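Periplasmic solute binding protein (Candidatus liberibacter, PDB 4CL2) binds manganese and zinc ions in the periplasm and probably hands them to a membrane ABC importer for uptake into the cell. Local coordinates at residues T67-K70 with Y71-N74; Y117-N120 with I121-L125; P130-A133 with K134-L138; N139-E142 with Y143-I147; T258-D261 with L262-S266. One frame throughout, in Å; residues are numbered along the deposited sequence. Where two conformers were deposited one is given.

How the interactions relate
Along the chain the five local contacts come in numerical order. Interaction 1 stands apart, in the loop between strands 56-59 and 80-83, its centre about 22 Å from that of interaction 2 and about 30 Å from the others; the side chain of Tyr68 there is about 7 Å from that of His39. Interaction 2 lies on helix 111-128. Interaction 3 spans the turn into helix 133-158 and interaction 4 continues along it, packing on interaction 2 through Ser144 and Ala140 against Ile118 and Arg122. Interaction 5 opens helix 259-274, where Leu260 meets Lys146 and Ile147. Interactions 2 to 5 thus lie on three packed helices; the long helix 133-158 is consistent with the rigid linking helix of this family.

Interaction 1: residues T67-K70 with Y71-N74; sequences TYMK and YFTN. With ACT (acetate ion), chain I.
Two backbone hydrogen bonds fold residues 67-74 into overlapping turns: Tyr71 N donates to Tyr68 O at 2.9 Å, and Phe72 N to Met69 O at the same length, both from above the carbonyl plane. A water bridges Met69 O and Phe72 O. Among the apolar contacts, Met69 curls back at chi2 and chi3 (-61° and -53°) and brings SD to the edge of the Phe72 ring, 3.7 Å from Phe72 CD2, a Met-aromatic contact. Phe72 CZ comes to the edge of the Tyr68 ring, 4.1 Å from Tyr68 CE1, which suits two large buried aromatics. The Tyr68 hydroxyl hydrogen-bonds to Ser38 OG. The long Lys70 chain lies alongside Tyr71, and Lys70 CE reaches Tyr71 CE2 obliquely at 3.4 Å. Asn74 ND2 donates to OXT of an acetate, probably from the crystallisation liquor, at 2.8 Å. Phe72 itself centres an inverse gamma turn, in a loop whose Tyr68 side chain is about 7 Å from that of His39, a metal ligand in other structures of this protein though not coordinating here.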
loop_
_atom_site.group_PDB
_atom_site.type_symbol
_atom_site.label_atom_id
_atom_site.label_comp_id
_atom_site.label_asym_id
_atom_site.label_seq_id
_atom_site.Cartn_x
_atom_site.Cartn_y
_atom_site.Cartn_z
ATOM N N THR A 67 -14.843 -2.961 6.582
ATOM C CA THR A 67 -15.346 -3.821 7.656
ATOM C C THR A 67 -15.320 -3.160 9.014
ATOM O O THR A 67 -16.060 -3.624 9.900
ATOM C CB THR A 67 -14.578 -5.135 7.798
ATOM O OG1 THR A 67 -13.266 -4.899 8.240
ATOM C CG2 THR A 67 -14.671 -5.960 6.501
ATOM N N TYR A 68 -14.534 -2.108 9.183
ATOM C CA TYR A 68 -14.470 -1.419 10.503
ATOM C C TYR A 68 -14.794 0.056 10.478
ATOM O O TYR A 68 -14.754 0.720 11.523
ATOM C CB TYR A 68 -13.160 -1.714 11.198
ATOM C CG TYR A 68 -11.908 -1.358 10.444
ATOM C CD1 TYR A 68 -11.446 -0.063 10.410
ATOM C CD2 TYR A 68 -11.182 -2.336 9.732
ATOM C CE1 TYR A 68 -10.274 0.257 9.781
ATOM C CE2 TYR A 68 -10.039 -2.007 9.061
ATOM C CZ TYR A 68 -9.571 -0.720 9.103
ATOM O OH TYR A 68 -8.412 -0.388 8.431
ATOM N N MET A 69 -15.258 0.574 9.324
ATOM C CA MET A 69 -15.772 1.974 9.310
ATOM C C MET A 69 -16.838 2.244 10.368
ATOM O O MET A 69 -16.895 3.353 10.897
ATOM C CB MET A 69 -16.340 2.368 7.943
ATOM C CG MET A 69 -15.266 2.646 6.936
ATOM S SD MET A 69 -14.089 3.972 7.259
ATOM C CE MET A 69 -15.336 5.220 7.559
ATOM N N LYS A 70 -17.643 1.264 10.679
ATOM C CA LYS A 70 -18.719 1.385 11.687
ATOM C C LYS A 70 -18.196 1.740 13.084
ATOM O O LYS A 70 -18.974 2.222 13.899
ATOM C CB LYS A 70 -19.541 0.115 11.815
ATOM C CG LYS A 70 -18.727 -1.111 12.239
ATOM C CD LYS A 70 -19.579 -2.348 12.195
ATOM C CE LYS A 70 -18.744 -3.498 12.691
ATOM N NZ LYS A 70 -19.499 -4.775 12.695
ATOM N N TYR A 71 -16.920 1.501 13.363
ATOM C CA TYR A 71 -16.352 1.824 14.672
ATOM C C TYR A 71 -15.933 3.297 14.738
ATOM O O TYR A 71 -15.586 3.774 15.848
ATOM C CB TYR A 71 -15.136 0.963 14.987
ATOM C CG TYR A 71 -15.519 -0.462 15.224
ATOM C CD1 TYR A 71 -15.943 -0.909 16.474
ATOM C CD2 TYR A 71 -15.511 -1.362 14.179
ATOM C CE1 TYR A 71 -16.301 -2.222 16.669
ATOM C CE2 TYR A 71 -15.893 -2.669 14.368
ATOM C CZ TYR A 71 -16.290 -3.086 15.594
ATOM O OH TYR A 71 -16.660 -4.389 15.746
ATOM N N PHE A 72 -15.886 3.974 13.578
ATOM C CA PHE A 72 -15.550 5.402 13.554
ATOM C C PHE A 72 -16.814 6.196 13.757
ATOM O O PHE A 72 -17.225 6.981 12.914
ATOM C CB PHE A 72 -14.781 5.831 12.307
ATOM C CG PHE A 72 -13.489 5.118 12.070
ATOM C CD1 PHE A 72 -12.492 4.994 13.054
ATOM C CD2 PHE A 72 -13.169 4.669 10.788
ATOM C CE1 PHE A 72 -11.325 4.352 12.817
ATOM C CE2 PHE A 72 -11.957 4.036 10.545
ATOM C CZ PHE A 72 -11.010 3.880 11.517
ATOM N N THR A 73 -17.390 6.058 14.953
ATOM C CA THR A 73 -18.617 6.655 15.293
ATOM C C THR A 73 -18.550 7.186 16.749
ATOM O O THR A 73 -17.613 6.854 17.474
ATOM C CB THR A 73 -19.738 5.615 15.140
ATOM O OG1 THR A 73 -20.987 6.275 15.235
ATOM C CG2 THR A 73 -19.707 4.595 16.183
ATOM N N ASN A 74 -19.547 7.984 17.178
ATOM C CA ASN A 74 -19.491 8.621 18.499
ATOM C C ASN A 74 -18.181 9.402 18.695
ATOM O O ASN A 74 -17.548 9.326 19.765
ATOM C CB ASN A 74 -19.697 7.540 19.557
ATOM C CG ASN A 74 -20.008 8.086 20.919
ATOM O OD1 ASN A 74 -20.605 9.166 21.088
ATOM N ND2 ASN A 74 -19.698 7.284 21.933
HETATM C C ACT I . -18.770 3.811 20.453
HETATM O O ACT I . -19.405 2.734 20.228
HETATM O OXT ACT I . -19.178 4.587 21.310
HETATM C CH3 ACT I . -17.544 4.244 19.695
HETATM O O HOH W 1 -18.323 5.784 10.270
#

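Interaction 2: residues Y117-N120 with I121-L125; sequences YIEN and IRKAL
Glu119 and Arg122, one turn apart on helix 111-128, both send CG anti to the backbone N and then bend: Glu119 at chi2 (61°), Arg122 at chi3 (65°). The two chains end side by side, pointing the same way, and Arg122 takes the carboxylate side-on with NE and NH2. Arg122 NE reaches Glu119 OE1 at 2.9 Å and Arg122 NH2 reaches Glu119 OE2 at 2.7 Å. Both bonds are almost straight and lie in the guanidinium plane, but they meet the syn sides of the oxygens from outside the carboxylate plane, the two planes being turned by 32°. Asn120 and Lys123 repeat the spacing more loosely. A water donates to Asn120 OD1 at 2.6 Å and accepts from Lys123 NZ at 2.9 Å, while Asn120 ND2 is used by Val84 O and Asp86 O. Beneath, the carbonyls of Tyr117 to Asn120 accept from the N-H groups four residues on, Ile121 to Ala124, and Ile121 CG1 lies 3.3 Å from Tyr117 O. Branched Ile118 and Ile121 suit the buried sides, the charged pair the partly exposed one. With one N-H on each oxygen, the carboxylate is doubly gripped; the nearby Lys123 NZ, 4.8 Å from Glu119 OE2, would probably further favour its charged form.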
loop_
_atom_site.group_PDB
_atom_site.type_symbol
_atom_site.label_atom_id
_atom_site.label_comp_id
_atom_site.label_asym_id
_atom_site.label_seq_id
_atom_site.Cartn_x
_atom_site.Cartn_y
_atom_site.Cartn_z
ATOM N N TYR A 117 -0.645 10.676 -1.531
ATOM C CA TYR A 117 -0.821 10.343 -0.099
ATOM C C TYR A 117 -0.207 11.454 0.762
ATOM O O TYR A 117 -0.847 11.998 1.675
ATOM C CB TYR A 117 -0.199 9.009 0.300
ATOM C CG TYR A 117 -1.030 7.766 0.003
ATOM C CD1 TYR A 117 -1.287 7.334 -1.291
ATOM C CD2 TYR A 117 -1.564 6.997 1.042
ATOM C CE1 TYR A 117 -2.018 6.168 -1.561
ATOM C CE2 TYR A 117 -2.304 5.863 0.764
ATOM C CZ TYR A 117 -2.560 5.446 -0.495
ATOM O OH TYR A 117 -3.289 4.302 -0.796
ATOM N N ILE A 118 1.005 11.803 0.446
ATOM C CA ILE A 118 1.739 12.830 1.236
ATOM C C ILE A 118 1.006 14.158 1.176
ATOM O O ILE A 118 0.821 14.802 2.215
ATOM C CB ILE A 118 3.191 12.930 0.720
ATOM C CG1 ILE A 118 3.956 11.652 1.103
ATOM C CG2 ILE A 118 3.876 14.183 1.277
ATOM C CD1 ILE A 118 5.242 11.473 0.345
ATOM N N GLU A 119 0.602 14.597 -0.035
ATOM C CA GLU A 119 -0.068 15.880 -0.232
ATOM C C GLU A 119 -1.381 15.915 0.531
ATOM O O GLU A 119 -1.710 16.924 1.181
ATOM C CB GLU A 119 -0.255 16.185 -1.720
ATOM C CG GLU A 119 -1.169 17.364 -1.952
ATOM C CD GLU A 119 -0.693 18.669 -1.350
ATOM O OE1 GLU A 119 0.501 18.773 -0.927
ATOM O OE2 GLU A 119 -1.533 19.591 -1.241
ATOM N N ASN A 120 -2.179 14.835 0.432
ATOM C CA ASN A 120 -3.471 14.864 1.112
ATOM C C ASN A 120 -3.266 14.886 2.615
ATOM O O ASN A 120 -4.082 15.501 3.350
ATOM C CB ASN A 120 -4.294 13.619 0.714
ATOM C CG ASN A 120 -4.889 13.780 -0.663
ATOM O OD1 ASN A 120 -5.114 14.902 -1.095
ATOM N ND2 ASN A 120 -5.103 12.700 -1.371
ATOM N N ILE A 121 -2.235 14.225 3.112
ATOM C CA ILE A 121 -1.999 14.194 4.560
ATOM C C ILE A 121 -1.468 15.575 5.017
ATOM O O ILE A 121 -1.879 16.103 6.064
ATOM C CB ILE A 121 -1.092 13.016 4.976
ATOM C CG1 ILE A 121 -1.862 11.708 4.786
ATOM C CG2 ILE A 121 -0.663 13.118 6.458
ATOM C CD1 ILE A 121 -1.002 10.473 4.830
ATOM N N ARG A 122 -0.543 16.132 4.253
ATOM C CA ARG A 122 -0.064 17.506 4.517
ATOM C C ARG A 122 -1.245 18.490 4.621
ATOM O O ARG A 122 -1.356 19.286 5.574
ATOM C CB ARG A 122 0.916 17.977 3.450
ATOM C CG ARG A 122 1.415 19.390 3.702
ATOM C CD ARG A 122 1.806 20.100 2.428
ATOM N NE ARG A 122 0.631 20.310 1.537
ATOM C CZ ARG A 122 -0.344 21.175 1.759
ATOM N NH1 ARG A 122 -0.339 21.976 2.795
ATOM N NH2 ARG A 122 -1.365 21.253 0.924
ATOM N N LYS A 123 -2.154 18.416 3.641
ATOM C CA LYS A 123 -3.305 19.297 3.614
ATOM C C LYS A 123 -4.178 19.117 4.831
ATOM O O LYS A 123 -4.611 20.100 5.439
ATOM C CB LYS A 123 -4.076 19.044 2.288
ATOM C CG LYS A 123 -5.237 19.999 2.133
ATOM C CD LYS A 123 -5.996 19.785 0.809
ATOM C CE LYS A 123 -5.302 19.031 -0.295
ATOM N NZ LYS A 123 -6.311 18.799 -1.398
ATOM N N ALA A 124 -4.437 17.859 5.205
ATOM C CA ALA A 124 -5.277 17.608 6.374
ATOM C C ALA A 124 -4.636 18.053 7.691
ATOM O O ALA A 124 -5.299 18.624 8.559
ATOM C CB ALA A 124 -5.661 16.129 6.402
ATOM N N LEU A 125 -3.353 17.800 7.856
ATOM C CA LEU A 125 -2.632 18.235 9.044
ATOM C C LEU A 125 -2.638 19.745 9.164
ATOM O O LEU A 125 -2.836 20.264 10.246
ATOM C CB LEU A 125 -1.189 17.747 8.998
ATOM C CG LEU A 125 -0.975 16.251 9.267
ATOM C CD1 LEU A 125 0.475 15.870 8.961
ATOM C CD2 LEU A 125 -1.327 15.830 10.704
HETATM O O HOH W 2 -7.363 16.081 -1.765
#

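Interaction 3: residues P130-A133 with K134-L138; sequences PSNA and KKYEL
Asn132 stands at the N-cap of helix 133-158, and its carbonyl does the backbone work. Tyr136 N donates to Asn132 O at 3.1 Å, nearly straight on, and Lys135 N adds a weak bond to the same oxygen; Glu137 N takes Ala133 O at 2.9 Å. The Asn132 side chain makes no capping bond. A water accepts from Lys134 N at 2.8 Å, meeting one of the first helical N-H groups. A second water donates to Asn132 OD1 at 2.9 Å and accepts from Lys135 NZ at 2.9 Å, suiting a long, exposed lysine. Apolar contact comes from Asn132 CB, 3.7 Å from Tyr136 CE2, while Lys135 CD passes near Asn132 OD1. Asp129 OD2 receives both Asn132 ND2 and Tyr136 OH, so one carboxylate oxygen ties the turn to the ring. The buried Tyr136 ring wedges against Leu125 and Thr126 of helix 111-128 and against Leu25 and Val26, just before strand 27-30.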
loop_
_atom_site.group_PDB
_atom_site.type_symbol
_atom_site.label_atom_id
_atom_site.label_comp_id
_atom_site.label_asym_id
_atom_site.label_seq_id
_atom_site.Cartn_x
_atom_site.Cartn_y
_atom_site.Cartn_z
ATOM N N PRO A 130 -3.232 24.734 11.867
ATOM C CA PRO A 130 -2.735 25.738 10.920
ATOM C C PRO A 130 -1.556 26.546 11.403
ATOM O O PRO A 130 -0.794 27.068 10.563
ATOM C CB PRO A 130 -3.962 26.600 10.636
ATOM C CG PRO A 130 -4.909 26.306 11.711
ATOM C CD PRO A 130 -4.657 24.928 12.157
ATOM N N SER A 131 -1.349 26.596 12.722
ATOM C CA SER A 131 -0.236 27.340 13.235
ATOM C C SER A 131 1.115 26.714 12.862
ATOM O O SER A 131 2.148 27.389 12.966
ATOM C CB SER A 131 -0.335 27.569 14.743
ATOM O OG SER A 131 -0.081 26.355 15.379
ATOM N N ASN A 132 1.105 25.459 12.478
ATOM C CA ASN A 132 2.332 24.753 12.083
ATOM C C ASN A 132 2.383 24.529 10.554
ATOM O O ASN A 132 3.176 23.708 10.104
ATOM C CB ASN A 132 2.450 23.432 12.799
ATOM C CG ASN A 132 2.912 23.601 14.225
ATOM O OD1 ASN A 132 3.785 24.437 14.477
ATOM N ND2 ASN A 132 2.245 22.943 15.161
ATOM N N ALA A 133 1.562 25.256 9.790
ATOM C CA ALA A 133 1.542 25.084 8.341
ATOM C C ALA A 133 2.934 25.090 7.703
ATOM O O ALA A 133 3.212 24.261 6.820
ATOM C CB ALA A 133 0.680 26.154 7.680
ATOM N N LYS A 134 3.799 26.021 8.093
ATOM C CA LYS A 134 5.124 26.129 7.443
ATOM C C LYS A 134 5.990 24.904 7.679
ATOM O O LYS A 134 6.776 24.460 6.800
ATOM C CB LYS A 134 5.846 27.388 7.909
ATOM C CG LYS A 134 5.085 28.640 7.446
ATOM C CD LYS A 134 5.356 29.921 8.252
ATOM C CE LYS A 134 4.312 30.990 7.908
ATOM N NZ LYS A 134 4.178 32.011 8.971
ATOM N N LYS A 135 5.815 24.307 8.837
ATOM C CA LYS A 135 6.497 23.059 9.173
ATOM C C LYS A 135 5.965 21.847 8.417
ATOM O O LYS A 135 6.736 21.083 7.881
ATOM C CB LYS A 135 6.420 22.820 10.703
ATOM C CG LYS A 135 7.112 23.907 11.501
ATOM C CD LYS A 135 7.143 23.550 12.996
ATOM C CE LYS A 135 7.973 24.604 13.730
ATOM N NZ LYS A 135 8.266 24.252 15.146
ATOM N N TYR A 136 4.657 21.700 8.308
ATOM C CA TYR A 136 4.111 20.603 7.519
ATOM C C TYR A 136 4.527 20.767 6.052
ATOM O O TYR A 136 4.777 19.779 5.378
ATOM C CB TYR A 136 2.588 20.518 7.620
ATOM C CG TYR A 136 2.094 20.257 9.021
ATOM C CD1 TYR A 136 2.532 19.139 9.745
ATOM C CD2 TYR A 136 1.183 21.092 9.618
ATOM C CE1 TYR A 136 2.089 18.923 11.042
ATOM C CE2 TYR A 136 0.722 20.828 10.885
ATOM C CZ TYR A 136 1.188 19.748 11.583
ATOM O OH TYR A 136 0.797 19.480 12.899
ATOM N N GLU A 137 4.588 22.004 5.590
ATOM C CA GLU A 137 4.961 22.296 4.181
ATOM C C GLU A 137 6.387 21.816 3.924
ATOM O O GLU A 137 6.661 21.103 2.938
ATOM C CB GLU A 137 4.772 23.778 3.855
ATOM C CG GLU A 137 4.776 24.086 2.342
ATOM C CD GLU A 137 3.427 23.808 1.702
ATOM O OE1 GLU A 137 2.476 24.599 1.974
ATOM O OE2 GLU A 137 3.337 22.817 0.961
ATOM N N LEU A 138 7.304 22.231 4.785
ATOM C CA LEU A 138 8.696 21.833 4.625
ATOM C C LEU A 138 8.851 20.337 4.738
ATOM O O LEU A 138 9.521 19.661 3.924
ATOM C CB LEU A 138 9.570 22.598 5.621
ATOM C CG LEU A 138 10.970 21.944 5.816
ATOM C CD1 LEU A 138 11.786 22.290 4.614
ATOM C CD2 LEU A 138 11.597 22.477 7.107
HETATM O O HOH W 3 3.269 28.186 9.825
HETATM O O HOH W 4 5.738 24.076 16.546
#

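Interaction 4: residues N139-E142 with Y143-I147; sequences NARE and YSEKI
The guanidinium of Arg141 and the carboxylate of Glu145 are tilted 41° to each other, yet they do not pair: the two chains cross obliquely and meet through carbon, Arg141 CD against Glu145 CG at 3.9 Å. The Tyr143 ring has Ile147 CG1 over one face, displaced toward the rim. All of this lies on the alpha-helix 133-158, one side of which packs on other helices while the other carries Arg141 and Glu145. Arg141 bends at chi2 (-90°) and chi3, keeping its methylenes by the next turn, while Glu145 gives OE1 to a salt bridge with Arg148. Such long charged chains suit the outer side. The Tyr143 ring packs on Asp16, Ile17 and Asn20 of helix 12-22, on Ile118 of helix 111-128 and on Tyr259 of helix 259-274. Small Ala140 and Ser144 probably suit the interface with helix 111-128, touching Arg122 and Ile118 there. The serine hydroxyl is satisfied locally: Ala140 O accepts from Ser144 OG at 2.8 Å and from Ser144 N at 2.9 Å, the two donors arriving from opposite faces of the carbonyl plane.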
loop_
_atom_site.group_PDB
_atom_site.type_symbol
_atom_site.label_atom_id
_atom_site.label_comp_id
_atom_site.label_asym_id
_atom_site.label_seq_id
_atom_site.Cartn_x
_atom_site.Cartn_y
_atom_site.Cartn_z
ATOM N N ASN A 139 8.208 19.757 5.762
ATOM C CA ASN A 139 8.349 18.326 6.019
ATOM C C ASN A 139 7.817 17.472 4.886
ATOM O O ASN A 139 8.428 16.451 4.525
ATOM C CB ASN A 139 7.656 17.908 7.321
ATOM C CG ASN A 139 8.263 18.545 8.564
ATOM O OD1 ASN A 139 9.394 19.056 8.545
ATOM N ND2 ASN A 139 7.517 18.494 9.700
ATOM N N ALA A 140 6.687 17.893 4.313
ATOM C CA ALA A 140 6.072 17.178 3.221
ATOM C C ALA A 140 7.021 17.195 1.990
ATOM O O ALA A 140 7.139 16.178 1.296
ATOM C CB ALA A 140 4.728 17.771 2.849
ATOM N N ARG A 141 7.622 18.349 1.707
ATOM C CA ARG A 141 8.538 18.427 0.551
ATOM C C ARG A 141 9.775 17.541 0.799
ATOM O O ARG A 141 10.167 16.775 -0.041
ATOM C CB ARG A 141 8.916 19.831 0.219
ATOM C CG ARG A 141 9.916 19.963 -0.938
ATOM C CD ARG A 141 11.387 19.945 -0.476
ATOM N NE ARG A 141 11.662 21.091 0.292
ATOM C CZ ARG A 141 12.799 21.284 0.975
ATOM N NH1 ARG A 141 13.732 20.322 0.960
ATOM N NH2 ARG A 141 12.957 22.341 1.666
ATOM N N GLU A 142 10.369 17.663 1.985
ATOM C CA GLU A 142 11.512 16.809 2.317
ATOM C C GLU A 142 11.204 15.370 2.157
ATOM O O GLU A 142 12.021 14.584 1.657
ATOM C CB GLU A 142 12.047 17.089 3.728
ATOM C CG GLU A 142 12.784 18.422 3.803
ATOM C CD GLU A 142 13.357 18.739 5.176
ATOM O OE1 GLU A 142 12.904 18.120 6.178
ATOM O OE2 GLU A 142 14.206 19.649 5.231
ATOM N N TYR A 143 10.067 14.930 2.676
ATOM C CA TYR A 143 9.746 13.519 2.616
ATOM C C TYR A 143 9.422 13.028 1.173
ATOM O O TYR A 143 9.839 11.926 0.749
ATOM C CB TYR A 143 8.591 13.231 3.562
ATOM C CG TYR A 143 8.182 11.785 3.636
ATOM C CD1 TYR A 143 9.101 10.792 3.990
ATOM C CD2 TYR A 143 6.892 11.408 3.436
ATOM C CE1 TYR A 143 8.687 9.434 4.113
ATOM C CE2 TYR A 143 6.493 10.093 3.540
ATOM C CZ TYR A 143 7.400 9.102 3.865
ATOM O OH TYR A 143 7.001 7.791 4.029
ATOM N N SER A 144 8.685 13.856 0.409
ATOM C CA SER A 144 8.429 13.557 -0.981
ATOM C C SER A 144 9.767 13.360 -1.755
ATOM O O SER A 144 9.917 12.439 -2.527
ATOM C CB SER A 144 7.641 14.742 -1.585
ATOM O OG SER A 144 6.325 14.804 -1.060
ATOM N N GLU A 145 10.743 14.233 -1.498
ATOM C CA GLU A 145 12.035 14.150 -2.114
ATOM C C GLU A 145 12.807 12.934 -1.672
ATOM O O GLU A 145 13.458 12.299 -2.488
ATOM C CB GLU A 145 12.885 15.424 -1.896
ATOM C CG GLU A 145 12.318 16.704 -2.495
ATOM C CD GLU A 145 11.737 16.573 -3.911
ATOM O OE1 GLU A 145 12.430 15.987 -4.790
ATOM O OE2 GLU A 145 10.585 17.082 -4.118
ATOM N N LYS A 146 12.732 12.596 -0.395
ATOM C CA LYS A 146 13.391 11.375 0.054
ATOM C C LYS A 146 12.853 10.120 -0.656
ATOM O O LYS A 146 13.623 9.265 -1.054
ATOM C CB LYS A 146 13.204 11.248 1.572
ATOM C CG LYS A 146 14.078 10.207 2.220
ATOM C CD LYS A 146 13.893 10.217 3.745
ATOM C CE LYS A 146 14.861 9.254 4.442
ATOM N NZ LYS A 146 14.575 9.409 5.902
ATOM N N ILE A 147 11.530 10.057 -0.873
ATOM C CA ILE A 147 10.903 8.953 -1.539
ATOM C C ILE A 147 11.352 8.929 -2.996
ATOM O O ILE A 147 11.750 7.919 -3.533
ATOM C CB ILE A 147 9.319 9.041 -1.474
ATOM C CG1 ILE A 147 8.782 8.840 -0.053
ATOM C CG2 ILE A 147 8.687 7.988 -2.463
ATOM C CD1 ILE A 147 8.741 7.441 0.397
#

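Interaction 5: residues T258-D261 with L262-S266; sequences TYLD and LLRFS. With SO4 (sulfate ion), chain E.
Tyr259 and Leu263 form the tight, buried side. Tyr259 CG, anti to the backbone N (chi1 175°), carries the ring toward the next turn, where Leu263 CD1 lies over one face, 26° off the normal and 4.0 Å from the Tyr259 ring centroid, a CH-pi contact displaced toward CZ that suits a branched leucine. Trp108 O takes the Tyr259 hydroxyl. At the start of the helix Thr258 is the N-cap, its OG1 accepting from Asp261 N at 3.0 Å, a role suited to a short hydroxyl side chain. The other side is looser and polar. Asp261 OD1 lies 3.1 Å from Arg264 NH2, but well out of the guanidinium plane, so this salt bridge rests on charge, with no N-H aimed at the oxygen. The in-plane edge serves other partners: Arg264 NE donates to a water that bonds to Asp261 O, and Arg264 NH1 donates to sulfate O2 at 2.9 Å. That ion, probably from the crystallisation liquor, also binds Ser150. Helix 259-274 thus rests on helix 12-22 through Tyr259 and Leu262, and on helix 133-158 through Leu260 on Ile147 and Leu263 on Ile151.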
loop_
_atom_site.group_PDB
_atom_site.type_symbol
_atom_site.label_atom_id
_atom_site.label_comp_id
_atom_site.label_asym_id
_atom_site.label_seq_id
_atom_site.Cartn_x
_atom_site.Cartn_y
_atom_site.Cartn_z
ATOM N N THR A 258 9.290 0.865 7.444
ATOM C CA THR A 258 8.744 2.181 7.074
ATOM C C THR A 258 8.159 2.107 5.682
ATOM O O THR A 258 8.458 1.186 4.912
ATOM C CB THR A 258 9.824 3.298 7.081
ATOM O OG1 THR A 258 10.718 3.131 5.965
ATOM C CG2 THR A 258 10.664 3.316 8.327
ATOM N N TYR A 259 7.318 3.068 5.302
ATOM C CA TYR A 259 6.781 3.066 3.965
ATOM C C TYR A 259 7.843 3.164 2.903
ATOM O O TYR A 259 7.807 2.434 1.878
ATOM C CB TYR A 259 5.775 4.214 3.818
ATOM C CG TYR A 259 5.181 4.451 2.407
ATOM C CD1 TYR A 259 4.560 3.464 1.749
ATOM C CD2 TYR A 259 5.223 5.668 1.818
ATOM C CE1 TYR A 259 3.946 3.662 0.496
ATOM C CE2 TYR A 259 4.621 5.905 0.608
ATOM C CZ TYR A 259 3.981 4.899 -0.063
ATOM O OH TYR A 259 3.378 5.121 -1.280
ATOM N N LEU A 260 8.778 4.100 3.060
ATOM C CA LEU A 260 9.887 4.189 2.118
ATOM C C LEU A 260 10.639 2.860 2.001
ATOM O O LEU A 260 10.894 2.423 0.874
ATOM C CB LEU A 260 10.839 5.299 2.493
ATOM C CG LEU A 260 12.023 5.573 1.542
ATOM C CD1 LEU A 260 12.571 6.920 1.802
ATOM C CD2 LEU A 260 13.118 4.575 1.779
ATOM N N ASP A 261 10.938 2.198 3.109
ATOM C CA ASP A 261 11.636 0.922 3.087
ATOM C C ASP A 261 10.799 -0.161 2.406
ATOM O O ASP A 261 11.352 -1.001 1.719
ATOM C CB ASP A 261 11.986 0.450 4.453
ATOM C CG ASP A 261 13.048 1.329 5.149
ATOM O OD1 ASP A 261 13.773 2.054 4.508
ATOM O OD2 ASP A 261 13.150 1.239 6.355
ATOM N N LEU A 262 9.505 -0.118 2.579
ATOM C CA LEU A 262 8.614 -1.057 1.938
ATOM C C LEU A 262 8.634 -0.902 0.442
ATOM O O LEU A 262 8.768 -1.900 -0.310
ATOM C CB LEU A 262 7.169 -0.901 2.439
ATOM C CG LEU A 262 6.109 -1.825 1.816
ATOM C CD1 LEU A 262 5.094 -2.213 2.908
ATOM C CD2 LEU A 262 5.429 -1.120 0.692
ATOM N N LEU A 263 8.454 0.314 -0.062
ATOM C CA LEU A 263 8.531 0.536 -1.500
ATOM C C LEU A 263 9.905 0.128 -2.019
ATOM O O LEU A 263 10.031 -0.491 -3.065
ATOM C CB LEU A 263 8.341 2.020 -1.832
ATOM C CG LEU A 263 6.923 2.526 -1.706
ATOM C CD1 LEU A 263 6.908 4.002 -2.069
ATOM C CD2 LEU A 263 5.934 1.781 -2.586
ATOM N N ARG A 264 10.958 0.569 -1.334
ATOM C CA ARG A 264 12.309 0.303 -1.776
ATOM C C ARG A 264 12.595 -1.222 -1.822
ATOM O O ARG A 264 13.143 -1.740 -2.795
ATOM C CB ARG A 264 13.318 1.003 -0.896
ATOM C CG ARG A 264 14.740 0.844 -1.378
ATOM C CD ARG A 264 15.700 1.667 -0.503
ATOM N NE ARG A 264 15.711 1.164 0.836
ATOM C CZ ARG A 264 16.410 1.672 1.844
ATOM N NH1 ARG A 264 17.116 2.792 1.692
ATOM N NH2 ARG A 264 16.362 1.050 3.027
ATOM N N PHE A 265 12.197 -1.953 -0.786
ATOM C CA PHE A 265 12.411 -3.388 -0.790
ATOM C C PHE A 265 11.679 -4.090 -1.901
ATOM O O PHE A 265 12.271 -4.849 -2.649
ATOM C CB PHE A 265 12.021 -4.015 0.560
ATOM C CG PHE A 265 12.280 -5.465 0.631
ATOM C CD1 PHE A 265 13.482 -5.961 1.067
ATOM C CD2 PHE A 265 11.285 -6.358 0.237
ATOM C CE1 PHE A 265 13.723 -7.314 1.035
ATOM C CE2 PHE A 265 11.517 -7.712 0.209
ATOM C CZ PHE A 265 12.733 -8.187 0.603
ATOM N N SER A 266 10.377 -3.843 -2.008
ATOM C CA SER A 266 9.589 -4.555 -3.002
ATOM C C SER A 266 9.981 -4.183 -4.419
ATOM O O SER A 266 10.091 -5.078 -5.211
ATOM C CB SER A 266 8.112 -4.339 -2.734
ATOM O OG SER A 266 7.790 -4.977 -1.456
HETATM S S SO4 E . 18.792 4.862 -1.129
HETATM O O1 SO4 E . 19.066 4.006 -2.286
HETATM O O2 SO4 E . 17.443 4.550 -0.653
HETATM O O3 SO4 E . 18.888 6.272 -1.571
HETATM O O4 SO4 E . 19.752 4.662 -0.044
HETATM O O HOH W 5 14.196 -0.934 2.009
#